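Local coordinates for molybdopterin converting factor, subunit 1 (Pyrococcus furiosus, PDB 1VJK), which is a putative MoaD-type small subunit of the molybdopterin converting factor, probably carrying sulfur on its C-terminal tail for molybdopterin synthesis, at residues 37-43 with 77-83; 67-73 with 87-93. One frame throughout, in Å; residues are numbered along the deposited sequence.

Contact 1: 37-43 with 77-83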
ATOM      1  N   ALA A  37      10.424  -0.264   8.708  1.00  9.83           N
ATOM      2  CA  ALA A  37       9.726   0.087   7.485  1.00  8.36           C
ATOM      3  C   ALA A  37       8.606   1.054   7.723  1.00  8.18           C
ATOM      4  O   ALA A  37       7.861   0.957   8.712  1.00  9.72           O
ATOM      5  CB  ALA A  37       9.170  -1.182   6.799  1.00 10.08           C
ATOM      6  N   ARG A  38       8.477   1.974   6.768  1.00  6.91           N
ATOM      7  CA  ARG A  38       7.438   2.986   6.771  1.00  6.25           C
ATOM      8  C   ARG A  38       6.470   2.764   5.612  1.00  6.53           C
ATOM      9  O   ARG A  38       6.760   2.025   4.657  1.00  7.65           O
ATOM     10  CB  ARG A  38       8.066   4.363   6.616  1.00  7.32           C
ATOM     11  CG  ARG A  38       8.942   4.758   7.769  1.00  7.48           C
ATOM     12  CD  ARG A  38       9.608   6.091   7.534  1.00  7.01           C
ATOM     13  NE  ARG A  38      10.603   6.341   8.566  1.00  7.75           N
ATOM     14  CZ  ARG A  38      11.244   7.489   8.704  1.00  5.69           C
ATOM     15  NH1 ARG A  38      10.975   8.470   7.842  1.00  6.79           N
ATOM     16  NH2 ARG A  38      12.141   7.639   9.668  1.00  6.73           N
ATOM     17  N   VAL A  39       5.325   3.434   5.643  1.00  7.59           N
ATOM     18  CA  VAL A  39       4.375   3.369   4.532  1.00  8.27           C
ATOM     19  C   VAL A  39       5.057   3.623   3.173  1.00  7.47           C
ATOM     20  O   VAL A  39       4.824   2.881   2.193  1.00  8.26           O
ATOM     21  CB  VAL A  39       3.185   4.321   4.775  1.00  9.54           C
ATOM     22  CG1 VAL A  39       2.366   4.579   3.506  1.00 11.79           C
ATOM     23  CG2 VAL A  39       2.302   3.773   5.895  1.00 10.64           C
ATOM     24  N   ARG A  40       5.931   4.636   3.097  1.00  7.56           N
ATOM     25  CA  ARG A  40       6.591   4.906   1.818  1.00  6.87           C
ATOM     26  C   ARG A  40       7.434   3.704   1.319  1.00  7.52           C
ATOM     27  O   ARG A  40       7.546   3.481   0.102  1.00  7.60           O
ATOM     28  CB  ARG A  40       7.429   6.195   1.895  1.00  7.01           C
ATOM     29  CG  ARG A  40       8.632   6.115   2.823  1.00  6.68           C
ATOM     30  CD  ARG A  40       9.526   7.346   2.695  1.00  7.86           C
ATOM     31  NE  ARG A  40       8.888   8.610   3.134  1.00  7.07           N
ATOM     32  CZ  ARG A  40       8.413   9.548   2.327  1.00  7.03           C
ATOM     33  NH1 ARG A  40       8.439   9.417   0.996  1.00  8.83           N
ATOM     34  NH2 ARG A  40       7.916  10.664   2.872  1.00  8.62           N
ATOM     35  N   ASP A  41       8.021   2.945   2.252  1.00  7.45           N
ATOM     36  CA  ASP A  41       8.832   1.770   1.862  1.00  6.77           C
ATOM     37  C   ASP A  41       7.938   0.690   1.331  1.00 10.11           C
ATOM     38  O   ASP A  41       8.303   0.006   0.366  1.00  8.59           O
ATOM     39  CB  ASP A  41       9.651   1.240   3.037  1.00  7.16           C
ATOM     40  CG  ASP A  41      10.496   2.326   3.703  1.00  8.07           C
ATOM     41  OD1 ASP A  41      11.183   3.094   3.015  1.00  8.24           O
ATOM     42  OD2 ASP A  41      10.510   2.423   4.946  1.00 11.04           O
ATOM     43  N   LEU A  42       6.767   0.536   1.926  1.00  7.40           N
ATOM     44  CA  LEU A  42       5.801  -0.439   1.419  1.00  7.10           C
ATOM     45  C   LEU A  42       5.327  -0.078   0.006  1.00  8.12           C
ATOM     46  O   LEU A  42       5.260  -0.963  -0.866  1.00  8.17           O
ATOM     47  CB  LEU A  42       4.610  -0.528   2.369  1.00  8.58           C
ATOM     48  CG  LEU A  42       3.446  -1.390   1.879  1.00  8.82           C
ATOM     49  CD1 LEU A  42       3.892  -2.879   1.629  1.00  9.87           C
ATOM     50  CD2 LEU A  42       2.277  -1.291   2.862  1.00 11.17           C
ATOM     51  N   ILE A  43       5.057   1.203  -0.239  1.00  8.03           N
ATOM     52  CA  ILE A  43       4.659   1.636  -1.573  1.00  8.12           C
ATOM     53  C   ILE A  43       5.755   1.301  -2.581  1.00  8.50           C
ATOM     54  O   ILE A  43       5.468   0.781  -3.690  1.00  8.93           O
ATOM     55  CB  ILE A  43       4.327   3.131  -1.566  1.00  8.24           C
ATOM     56  CG1 ILE A  43       3.035   3.346  -0.794  1.00 11.45           C
ATOM     57  CG2 ILE A  43       4.213   3.678  -3.017  1.00  9.08           C
ATOM     58  CD1 ILE A  43       2.681   4.841  -0.506  1.00 11.28           C
ATOM     59  N   VAL A  77      -2.973   7.658   6.914  1.00 12.43           N
ATOM     60  CA  VAL A  77      -1.735   7.967   7.630  1.00 14.58           C
ATOM     61  C   VAL A  77      -0.730   8.641   6.701  1.00 11.55           C
ATOM     62  O   VAL A  77      -0.918   8.698   5.476  1.00 16.58           O
ATOM     63  CB  VAL A  77      -1.070   6.702   8.226  1.00 16.48           C
ATOM     64  CG1 VAL A  77      -1.945   6.042   9.292  1.00 15.57           C
ATOM     65  CG2 VAL A  77      -0.734   5.724   7.114  1.00 14.80           C
ATOM     66  N   SER A  78       0.355   9.143   7.297  1.00 12.64           N
ATOM     67  CA  SER A  78       1.401   9.774   6.519  1.00 12.94           C
ATOM     68  C   SER A  78       2.309   8.727   5.851  1.00 11.98           C
ATOM     69  O   SER A  78       2.317   7.541   6.232  1.00 13.10           O
ATOM     70  CB  SER A  78       2.221  10.691   7.404  1.00 16.44           C
ATOM     71  OG  SER A  78       3.216   9.968   8.059  1.00 17.81           O
ATOM     72  N   TRP A  79       3.085   9.170   4.868  1.00  9.66           N
ATOM     73  CA  TRP A  79       4.034   8.251   4.233  1.00  9.21           C
ATOM     74  C   TRP A  79       5.151   7.829   5.165  1.00 10.25           C
ATOM     75  O   TRP A  79       5.794   6.822   4.939  1.00  9.56           O
ATOM     76  CB  TRP A  79       4.642   8.842   2.968  1.00 10.58           C
ATOM     77  CG  TRP A  79       3.725   8.798   1.755  1.00 13.28           C
ATOM     78  CD1 TRP A  79       2.552   8.103   1.638  1.00 15.22           C
ATOM     79  CD2 TRP A  79       3.917   9.467   0.505  1.00 19.47           C
ATOM     80  NE1 TRP A  79       2.008   8.294   0.388  1.00 15.77           N
ATOM     81  CE2 TRP A  79       2.824   9.128  -0.329  1.00 18.65           C
ATOM     82  CE3 TRP A  79       4.907  10.320  -0.002  1.00 23.51           C
ATOM     83  CZ2 TRP A  79       2.691   9.618  -1.636  1.00 22.30           C
ATOM     84  CZ3 TRP A  79       4.770  10.811  -1.312  1.00 25.91           C
ATOM     85  CH2 TRP A  79       3.669  10.456  -2.105  1.00 24.58           C
ATOM     86  N   ASP A  80       5.391   8.587   6.226  1.00  8.27           N
ATOM     87  CA  ASP A  80       6.452   8.236   7.151  1.00  6.98           C
ATOM     88  C   ASP A  80       5.973   7.478   8.367  1.00  6.30           C
ATOM     89  O   ASP A  80       6.755   7.159   9.257  1.00  9.59           O
ATOM     90  CB  ASP A  80       7.310   9.450   7.488  1.00  7.08           C
ATOM     91  CG  ASP A  80       8.056   9.914   6.294  1.00  9.64           C
ATOM     92  OD1 ASP A  80       8.966   9.154   5.864  1.00  8.90           O
ATOM     93  OD2 ASP A  80       7.752  10.967   5.679  1.00 11.22           O
ATOM     94  N   GLU A  81       4.690   7.087   8.342  1.00  8.87           N
ATOM     95  CA  GLU A  81       4.128   6.268   9.409  1.00  9.60           C
ATOM     96  C   GLU A  81       4.859   4.934   9.459  1.00  8.41           C
ATOM     97  O   GLU A  81       5.014   4.268   8.420  1.00  9.40           O
ATOM     98  CB  GLU A  81       2.634   6.059   9.148  1.00 11.65           C
ATOM     99  CG  GLU A  81       1.926   5.232  10.199  1.00 13.02           C
ATOM    100  CD  GLU A  81       1.546   6.010  11.447  1.00 19.78           C
ATOM    101  OE1 GLU A  81       1.751   7.254  11.504  1.00 20.41           O
ATOM    102  OE2 GLU A  81       1.045   5.356  12.393  1.00 21.62           O
ATOM    103  N   GLU A  82       5.295   4.548  10.649  1.00 10.63           N
ATOM    104  CA  GLU A  82       6.024   3.311  10.836  1.00 10.30           C
ATOM    105  C   GLU A  82       5.046   2.136  10.863  1.00 10.07           C
ATOM    106  O   GLU A  82       4.050   2.165  11.593  1.00 12.57           O
ATOM    107  CB  GLU A  82       6.947   3.402  12.078  1.00 16.39           C
ATOM    108  CG  GLU A  82       8.083   4.424  11.802  1.00 22.09           C
ATOM    109  CD  GLU A  82       8.734   5.079  13.022  1.00 26.57           C
ATOM    110  OE1 GLU A  82       8.686   4.490  14.125  1.00 28.17           O
ATOM    111  OE2 GLU A  82       9.328   6.196  12.853  1.00 23.77           O
ATOM    112  N   LEU A  83       5.317   1.127  10.031  1.00  9.63           N
ATOM    113  CA  LEU A  83       4.498  -0.085  10.010  1.00 10.02           C
ATOM    114  C   LEU A  83       4.852  -1.039  11.132  1.00 11.14           C
ATOM    115  O   LEU A  83       6.002  -1.103  11.565  1.00 10.65           O
ATOM    116  CB  LEU A  83       4.668  -0.759   8.665  1.00  9.64           C
ATOM    117  CG  LEU A  83       4.111   0.080   7.507  1.00 10.20           C
ATOM    118  CD1 LEU A  83       4.614  -0.452   6.171  1.00 12.41           C
ATOM    119  CD2 LEU A  83       2.583   0.096   7.529  1.00 13.76           C
TER
HETATM  120  O   HOH W   1       8.400   0.252  11.384  1.00 21.72           O
HETATM  121  O   HOH W   2      12.076   6.540  12.539  1.00 28.99           O
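Arg40 lays one face of its guanidinium over Trp79 CB, with NH2 3.7 Å from that carbon, and grips the carboxylate of Asp80 side-on. Arg40 NE donates to Asp80 OD1 at 2.8 Å and Arg40 NH2 to Asp80 OD2, both nearly straight, although the two planes are twisted 39° apart. The bend at chi3 (65°) turns the guanidinium back to the acid. Arg38 NH1 reaches the same Asp80 OD1 from the opposite face of the carboxylate at 2.9 Å; two cationic groups thus flank this one oxygen, which would be expected to stabilise its negative charge. A water bridges Arg38 NH2, weakly, to Glu82 OE2.

In this ubiquitin-like fold of the ThiS/MoaD family, the loop 77-83 wraps the N-terminal turn of helix 39-49. Arg38 is the N-cap residue; its own N is held by Asp41 OD2. Backbone bonds run from Val39 N to Glu81 O, from Arg40 N to Trp79 O, and from Leu83 N to Ala37 O, all at 2.9 Å. The apolar side of the contact centres on Val39, whose CG2 meets Val77 CG2 at 3.8 Å and also packs on Leu83 CD2, while Leu83 CD1 packs on Leu42 CB. Ile43 CD1 lies 3.6 Å from Trp79 NE1, whose N-H is bonded to Gly59 O.

Contact 2: 67-73 with 87-93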
ATOM      1  N   ASP A  67      -4.112   8.420  -8.072  1.00  8.86           N
ATOM      2  CA  ASP A  67      -4.688   7.180  -8.574  1.00 10.34           C
ATOM      3  C   ASP A  67      -4.999   6.212  -7.436  1.00  9.21           C
ATOM      4  O   ASP A  67      -5.941   5.417  -7.543  1.00 10.49           O
ATOM      5  CB  ASP A  67      -3.738   6.493  -9.552  1.00 11.77           C
ATOM      6  CG  ASP A  67      -3.469   7.320 -10.772  1.00 12.82           C
ATOM      7  OD1 ASP A  67      -4.453   7.689 -11.467  1.00 17.27           O
ATOM      8  OD2 ASP A  67      -2.319   7.667 -11.115  1.00 13.35           O
ATOM      9  N   VAL A  68      -4.190   6.268  -6.368  1.00  8.29           N
ATOM     10  CA  VAL A  68      -4.240   5.286  -5.300  1.00  8.53           C
ATOM     11  C   VAL A  68      -4.222   6.026  -3.979  1.00  7.31           C
ATOM     12  O   VAL A  68      -3.445   6.960  -3.806  1.00 10.77           O
ATOM     13  CB  VAL A  68      -2.974   4.361  -5.307  1.00  9.99           C
ATOM     14  CG1 VAL A  68      -3.106   3.236  -4.280  1.00 12.69           C
ATOM     15  CG2 VAL A  68      -2.686   3.763  -6.690  1.00 16.30           C
ATOM     16  N   ASN A  69      -5.035   5.556  -3.037  1.00  9.04           N
ATOM     17  CA  ASN A  69      -4.889   5.929  -1.638  1.00  8.51           C
ATOM     18  C   ASN A  69      -4.685   4.666  -0.839  1.00 10.95           C
ATOM     19  O   ASN A  69      -5.046   3.558  -1.283  1.00 11.51           O
ATOM     20  CB  ASN A  69      -6.153   6.633  -1.089  1.00 10.06           C
ATOM     21  CG  ASN A  69      -6.322   8.107  -1.553  1.00 11.61           C
ATOM     22  OD1 ASN A  69      -7.262   8.774  -1.102  1.00 10.98           O
ATOM     23  ND2 ASN A  69      -5.447   8.602  -2.437  1.00 10.17           N
ATOM     24  N   ILE A  70      -4.092   4.823   0.341  1.00 10.18           N
ATOM     25  CA  ILE A  70      -3.866   3.661   1.222  1.00 11.38           C
ATOM     26  C   ILE A  70      -4.409   3.934   2.603  1.00  9.29           C
ATOM     27  O   ILE A  70      -4.634   5.100   2.979  1.00 10.40           O
ATOM     28  CB  ILE A  70      -2.370   3.230   1.294  1.00 13.50           C
ATOM     29  CG1 ILE A  70      -1.504   4.280   2.018  1.00 13.78           C
ATOM     30  CG2 ILE A  70      -1.825   2.830  -0.107  1.00 13.24           C
ATOM     31  CD1 ILE A  70      -1.398   4.074   3.577  1.00 14.86           C
ATOM     32  N   ALA A  71      -4.685   2.879   3.345  1.00  9.22           N
ATOM     33  CA  ALA A  71      -5.081   3.006   4.735  1.00 10.22           C
ATOM     34  C   ALA A  71      -4.418   1.907   5.508  1.00  8.51           C
ATOM     35  O   ALA A  71      -4.251   0.774   5.017  1.00  8.96           O
ATOM     36  CB  ALA A  71      -6.609   2.936   4.899  1.00 10.27           C
ATOM     37  N   VAL A  72      -3.997   2.222   6.721  1.00  8.81           N
ATOM     38  CA  VAL A  72      -3.393   1.244   7.613  1.00  8.84           C
ATOM     39  C   VAL A  72      -4.341   0.951   8.754  1.00  8.64           C
ATOM     40  O   VAL A  72      -4.678   1.871   9.526  1.00  9.25           O
ATOM     41  CB  VAL A  72      -2.050   1.734   8.177  1.00  7.82           C
ATOM     42  CG1 VAL A  72      -1.473   0.681   9.153  1.00 11.22           C
ATOM     43  CG2 VAL A  72      -1.061   2.028   7.038  1.00 11.46           C
ATOM     44  N   ASN A  73      -4.775  -0.303   8.871  1.00  8.07           N
ATOM     45  CA  ASN A  73      -5.803  -0.699   9.841  1.00  8.98           C
ATOM     46  C   ASN A  73      -6.996   0.268   9.825  1.00  9.23           C
ATOM     47  O   ASN A  73      -7.518   0.675  10.880  1.00 10.71           O
ATOM     48  CB  ASN A  73      -5.191  -0.806  11.241  1.00  9.40           C
ATOM     49  CG  ASN A  73      -4.056  -1.777  11.279  1.00  9.67           C
ATOM     50  OD1 ASN A  73      -4.126  -2.830  10.635  1.00 11.12           O
ATOM     51  ND2 ASN A  73      -3.006  -1.446  11.997  1.00 10.56           N
ATOM     52  N   ASP A  87       0.101  -5.340  10.584  1.00  7.04           N
ATOM     53  CA  ASP A  87      -0.749  -4.264  10.060  1.00  6.59           C
ATOM     54  C   ASP A  87      -1.416  -4.695   8.764  1.00  7.21           C
ATOM     55  O   ASP A  87      -0.817  -5.446   7.962  1.00  7.89           O
ATOM     56  CB  ASP A  87       0.091  -3.023   9.713  1.00  7.34           C
ATOM     57  CG  ASP A  87       0.383  -2.129  10.889  1.00 10.21           C
ATOM     58  OD1 ASP A  87      -0.260  -2.253  11.974  1.00  9.80           O
ATOM     59  OD2 ASP A  87       1.253  -1.227  10.804  1.00 11.98           O
ATOM     60  N   VAL A  88      -2.621  -4.200   8.532  1.00  7.53           N
ATOM     61  CA  VAL A  88      -3.366  -4.463   7.305  1.00  7.37           C
ATOM     62  C   VAL A  88      -3.428  -3.180   6.498  1.00  9.42           C
ATOM     63  O   VAL A  88      -3.896  -2.154   6.984  1.00  8.97           O
ATOM     64  CB  VAL A  88      -4.797  -4.957   7.599  1.00  8.40           C
ATOM     65  CG1 VAL A  88      -5.541  -5.202   6.288  1.00 11.74           C
ATOM     66  CG2 VAL A  88      -4.754  -6.264   8.414  1.00  9.70           C
ATOM     67  N   VAL A  89      -2.933  -3.210   5.268  1.00  8.55           N
ATOM     68  CA  VAL A  89      -2.859  -2.014   4.449  1.00  6.49           C
ATOM     69  C   VAL A  89      -3.738  -2.154   3.231  1.00  7.89           C
ATOM     70  O   VAL A  89      -3.509  -3.051   2.406  1.00  8.93           O
ATOM     71  CB  VAL A  89      -1.393  -1.709   4.047  1.00  7.03           C
ATOM     72  CG1 VAL A  89      -1.318  -0.412   3.269  1.00 12.00           C
ATOM     73  CG2 VAL A  89      -0.507  -1.608   5.275  1.00 11.69           C
ATOM     74  N   GLY A  90      -4.745  -1.293   3.090  1.00  8.09           N
ATOM     75  CA  GLY A  90      -5.593  -1.299   1.916  1.00  9.02           C
ATOM     76  C   GLY A  90      -4.986  -0.404   0.846  1.00  9.67           C
ATOM     77  O   GLY A  90      -4.376   0.635   1.146  1.00  9.19           O
ATOM     78  N   VAL A  91      -5.159  -0.838  -0.407  1.00  7.80           N
ATOM     79  CA  VAL A  91      -4.666  -0.151  -1.597  1.00  9.07           C
ATOM     80  C   VAL A  91      -5.843  -0.018  -2.536  1.00  8.72           C
ATOM     81  O   VAL A  91      -6.323  -1.017  -3.082  1.00  9.12           O
ATOM     82  CB  VAL A  91      -3.513  -0.956  -2.253  1.00  7.48           C
ATOM     83  CG1 VAL A  91      -3.059  -0.291  -3.546  1.00 10.49           C
ATOM     84  CG2 VAL A  91      -2.325  -1.056  -1.289  1.00  8.77           C
ATOM     85  N   PHE A  92      -6.350   1.211  -2.719  1.00  8.33           N
ATOM     86  CA  PHE A  92      -7.659   1.394  -3.349  1.00  8.16           C
ATOM     87  C   PHE A  92      -7.748   2.694  -4.131  1.00  9.34           C
ATOM     88  O   PHE A  92      -7.011   3.650  -3.848  1.00  9.64           O
ATOM     89  CB  PHE A  92      -8.780   1.392  -2.261  1.00  9.36           C
ATOM     90  CG  PHE A  92      -8.456   2.223  -1.040  1.00  8.22           C
ATOM     91  CD1 PHE A  92      -8.783   3.586  -0.979  1.00  9.19           C
ATOM     92  CD2 PHE A  92      -7.822   1.628   0.057  1.00  9.34           C
ATOM     93  CE1 PHE A  92      -8.454   4.335   0.180  1.00  8.38           C
ATOM     94  CE2 PHE A  92      -7.486   2.352   1.170  1.00  8.41           C
ATOM     95  CZ  PHE A  92      -7.809   3.718   1.252  1.00  8.36           C
ATOM     96  N   PRO A  93      -8.682   2.781  -5.078  1.00  8.73           N
ATOM     97  CA  PRO A  93      -8.934   4.084  -5.712  1.00 10.56           C
ATOM     98  C   PRO A  93      -9.495   5.054  -4.672  1.00 10.77           C
ATOM     99  O   PRO A  93     -10.213   4.612  -3.783  1.00 12.09           O
ATOM    100  CB  PRO A  93      -9.958   3.766  -6.800  1.00 11.24           C
ATOM    101  CG  PRO A  93     -10.541   2.448  -6.458  1.00 15.68           C
ATOM    102  CD  PRO A  93      -9.589   1.720  -5.565  1.00  9.90           C
TER
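Strands 69-72 and 88-92 form an antiparallel pair at one edge of the mixed beta sheet of this ubiquitin-like fold; the axes of these short strands approach to 4.6 Å, with 163° between their N-to-C directions. Asn69 with Phe92 and Ala71 with Gly90 are the hydrogen-bonded pairs; in the first, Asn69 N gives to Phe92 O at 2.9 Å, and Phe92 N returns a bond to Asn69 O. Ile70 with Val91 and Val72 with Val89 are non-hydrogen-bonded pairs, and their side chains share the sheet face that packs on helix 39-49. There Val72 CG2 and Val89 CG2 lie side by side, pointing the same way, and Val68 CG1 extends the apolar surface to Val91 CG1 at 3.6 Å.

On the other face, Phe92 folds back over the neighbouring strand. Its chi1 of 45° sets CG between the backbone N and the carbonyl carbon, and this places the ring with Asn69 O 3.4 Å above the plane, over its centre. Asn69 CB touches CE1 of Phe92 at 3.5 Å, while Ala71 CB meets the ring edge. With only an alanine at Phe92, the ring would be gone, which would probably uncover Asn69 O on that side and leave Asn69 CB and Ala71 CB without their aromatic neighbour.

Beyond the paired strands, Asn73 continues the pairing with both backbone and side chain: Asn73 N donates to Val88 O at 2.8 Å, and its OD1 accepts from Val88 N, so backbone and amide together clasp one residue. Asp87, whose OD2 takes the N-H of Lys84, receives Asn73 ND2 on OD1 at 2.9 Å, from above the carboxylate plane, the amide and carboxylate planes standing 74° apart.

Overall arrangement
From the N terminus, the chain first lays down strands 10-16 and 28-33, then enters helix 39-49, whose first turns, with the two residues before them, supply the first half of contact 1. Strand 69-72 opens contact 2 before the loop 77-83 returns to the helix and closes contact 1; strand 88-92 then closes contact 2. The segments therefore alternate, and the two closures cross rather than nest. Contact 1 anchors the connecting loop to the helix, whereas contact 2 joins the edge strand 69-72 to 88-92, itself beside 10-16. Their centres are about 11 Å apart, yet they meet in the core: Leu42 CD2 packs on Val89 CG2 at 3.7 Å, and Val39 CG1 on Ile70 CD1 at 3.8 Å.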